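Local coordinates for protein polysialic acid O-acetyltransferase (Escherichia coli, PDB 3JQY) that transfers acetyl groups from acetyl-CoA to the sialic acid residues of capsular polysialic acid, with high specificity for long polymers, at residues Ile65-Val70 / Tyr85-Lys90. Residues are numbered along the deposited sequence; the frame is centred on the assembly and turned at random.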
loop_
_atom_site.group_PDB
_atom_site.type_symbol
_atom_site.label_atom_id
_atom_site.label_comp_id
_atom_site.label_asym_id
_atom_site.label_seq_id
_atom_site.Cartn_x
_atom_site.Cartn_y
_atom_site.Cartn_z
ATOM N N ILE B 65 4.164 -24.374 -18.568
ATOM C CA ILE B 65 4.449 -24.131 -19.976
ATOM C C ILE B 65 4.740 -22.651 -20.162
ATOM O O ILE B 65 3.913 -21.803 -19.820
ATOM C CB ILE B 65 3.229 -24.445 -20.858
ATOM C CG1 ILE B 65 2.869 -25.925 -20.781
ATOM C CG2 ILE B 65 3.490 -24.009 -22.313
ATOM C CD1 ILE B 65 1.485 -26.222 -21.316
ATOM N N ILE B 66 5.915 -22.335 -20.690
ATOM C CA ILE B 66 6.228 -20.952 -21.024
ATOM C C ILE B 66 6.630 -20.908 -22.490
ATOM O O ILE B 66 7.554 -21.603 -22.903
ATOM C CB ILE B 66 7.385 -20.406 -20.166
ATOM C CG1 ILE B 66 7.081 -20.573 -18.674
ATOM C CG2 ILE B 66 7.661 -18.938 -20.519
ATOM C CD1 ILE B 66 8.146 -20.009 -17.759
ATOM N N GLU B 67 5.936 -20.093 -23.277
ATOM C CA GLU B 67 6.112 -20.127 -24.727
ATOM C C GLU B 67 7.312 -19.313 -25.218
ATOM O O GLU B 67 7.974 -18.628 -24.438
ATOM C CB GLU B 67 4.816 -19.705 -25.427
ATOM C CG GLU B 67 3.627 -20.593 -25.036
ATOM C CD GLU B 67 2.365 -20.290 -25.819
ATOM O OE1 GLU B 67 2.362 -19.315 -26.602
ATOM O OE2 GLU B 67 1.373 -21.043 -25.657
ATOM N N ASP B 68 7.598 -19.429 -26.512
ATOM C CA ASP B 68 8.679 -18.669 -27.137
ATOM C C ASP B 68 8.456 -17.172 -26.929
ATOM O O ASP B 68 7.311 -16.703 -26.858
ATOM C CB ASP B 68 8.722 -18.946 -28.643
ATOM C CG ASP B 68 9.382 -20.276 -28.996
ATOM O OD1 ASP B 68 9.978 -20.932 -28.114
ATOM O OD2 ASP B 68 9.310 -20.663 -30.185
ATOM N N ASP B 69 9.560 -16.434 -26.836
ATOM C CA ASP B 69 9.552 -14.974 -26.820
ATOM C C ASP B 69 8.881 -14.342 -25.608
ATOM O O ASP B 69 8.535 -13.164 -25.627
ATOM C CB ASP B 69 8.952 -14.430 -28.114
ATOM C CG ASP B 69 9.763 -14.830 -29.332
ATOM O OD1 ASP B 69 10.996 -14.950 -29.198
ATOM O OD2 ASP B 69 9.170 -15.032 -30.409
ATOM N N VAL B 70 8.720 -15.126 -24.549
ATOM C CA VAL B 70 8.298 -14.574 -23.280
ATOM C C VAL B 70 9.533 -14.015 -22.571
ATOM O O VAL B 70 10.627 -14.571 -22.681
ATOM C CB VAL B 70 7.608 -15.658 -22.429
ATOM C CG1 VAL B 70 7.244 -15.112 -21.046
ATOM C CG2 VAL B 70 6.374 -16.174 -23.153
ATOM N N TYR B 85 -1.537 -26.338 -13.149
ATOM C CA TYR B 85 -1.212 -26.026 -14.543
ATOM C C TYR B 85 -0.986 -24.527 -14.648
ATOM O O TYR B 85 -1.833 -23.738 -14.232
ATOM C CB TYR B 85 -2.386 -26.430 -15.437
ATOM C CG TYR B 85 -2.244 -26.126 -16.917
ATOM C CD1 TYR B 85 -1.599 -27.010 -17.774
ATOM C CD2 TYR B 85 -2.790 -24.967 -17.461
ATOM C CE1 TYR B 85 -1.488 -26.741 -19.133
ATOM C CE2 TYR B 85 -2.685 -24.690 -18.817
ATOM C CZ TYR B 85 -2.033 -25.576 -19.645
ATOM O OH TYR B 85 -1.934 -25.287 -20.987
ATOM N N VAL B 86 0.171 -24.138 -15.171
ATOM C CA VAL B 86 0.471 -22.731 -15.421
ATOM C C VAL B 86 0.963 -22.603 -16.861
ATOM O O VAL B 86 1.888 -23.310 -17.276
ATOM C CB VAL B 86 1.555 -22.191 -14.456
ATOM C CG1 VAL B 86 1.923 -20.742 -14.795
ATOM C CG2 VAL B 86 1.085 -22.292 -13.002
ATOM N N ARG B 87 0.333 -21.715 -17.626
ATOM C CA ARG B 87 0.742 -21.500 -19.006
ATOM C C ARG B 87 0.908 -20.021 -19.271
ATOM O O ARG B 87 -0.016 -19.228 -19.045
ATOM C CB ARG B 87 -0.275 -22.074 -19.993
ATOM C CG ARG B 87 0.104 -21.847 -21.454
ATOM C CD ARG B 87 -0.974 -22.396 -22.403
ATOM N NE ARG B 87 -0.630 -22.172 -23.811
ATOM C CZ ARG B 87 -1.402 -22.519 -24.839
ATOM N NH1 ARG B 87 -2.572 -23.108 -24.627
ATOM N NH2 ARG B 87 -1.004 -22.273 -26.085
ATOM N N ILE B 88 2.088 -19.657 -19.750
ATOM C CA ILE B 88 2.385 -18.272 -20.069
ATOM C C ILE B 88 2.577 -18.145 -21.576
ATOM O O ILE B 88 3.508 -18.711 -22.141
ATOM C CB ILE B 88 3.626 -17.791 -19.312
ATOM C CG1 ILE B 88 3.412 -17.949 -17.801
ATOM C CG2 ILE B 88 3.948 -16.343 -19.667
ATOM C CD1 ILE B 88 4.582 -17.503 -16.955
ATOM N N HIS B 89 1.679 -17.406 -22.219
ATOM C CA HIS B 89 1.640 -17.336 -23.683
ATOM C C HIS B 89 2.712 -16.428 -24.286
ATOM O O HIS B 89 3.252 -15.549 -23.617
ATOM C CB HIS B 89 0.265 -16.860 -24.156
ATOM C CG HIS B 89 -0.806 -17.906 -24.098
ATOM N ND1 HIS B 89 -1.338 -18.367 -22.913
ATOM C CD2 HIS B 89 -1.471 -18.553 -25.086
ATOM C CE1 HIS B 89 -2.273 -19.264 -23.172
ATOM N NE2 HIS B 89 -2.373 -19.396 -24.482
ATOM N N LYS B 90 2.984 -16.636 -25.573
ATOM C CA LYS B 90 4.075 -15.954 -26.270
ATOM C C LYS B 90 4.035 -14.433 -26.197
ATOM O O LYS B 90 2.963 -13.821 -26.130
ATOM C CB LYS B 90 4.105 -16.393 -27.741
ATOM C CG LYS B 90 2.780 -16.203 -28.453
ATOM C CD LYS B 90 2.937 -16.278 -29.974
ATOM C CE LYS B 90 3.454 -17.633 -30.430
ATOM N NZ LYS B 90 3.592 -17.704 -31.919
#
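I65-I66 and Y85-I88 run as neighbouring parallel strands, I65 in register with R87 and I66 with I88. I65 brackets R87: its N donates to V86 O (2.8 Å) and its O accepts from I88 N, after which E67 N bonds to I88 O and carries the pairing past the end of the first strand. Beyond it, E67 to V70 form a type II turn. On the face bearing I65 and R87, the E67 side chain leans toward 85-90 with CG anti to its carbonyl carbon (chi1 -58°), and the two carboxylate oxygens take separate partners. OE2 accepts from both R87 NE (2.9 Å) and R87 NH2 (2.7 Å), a side-on salt bridge in which OE2 lies in the guanidinium plane although the carboxylate is turned 46° from it. OE1 receives K90 N at 2.9 Å from above the carboxylate plane. The H89 ring lies against one guanidinium face, its NE2 over the centre, while its ND1 bonds to I108 O on the following coil. An alanine at E67 would probably leave the R87 guanidinium without this acidic mate and K90 N without its side-chain acceptor. Back toward the start of strand 85-88, I65 CD1 meets the Y85 ring obliquely, 3.7 Å from Y85 CE1. I66 and I88 share the other face, I66 touching C72 and I88 touching L75, both of strand 71-80; I66 CG1 lies 4.3 Å from I88 CD1, a looser contact than that of V70, which from the turn sets CG1 against I88 CG2 (3.8 Å). Such stacking of strand on strand and turn on turn is characteristic of parallel beta-helices, here the left-handed one of the hexapeptide-repeat transferases.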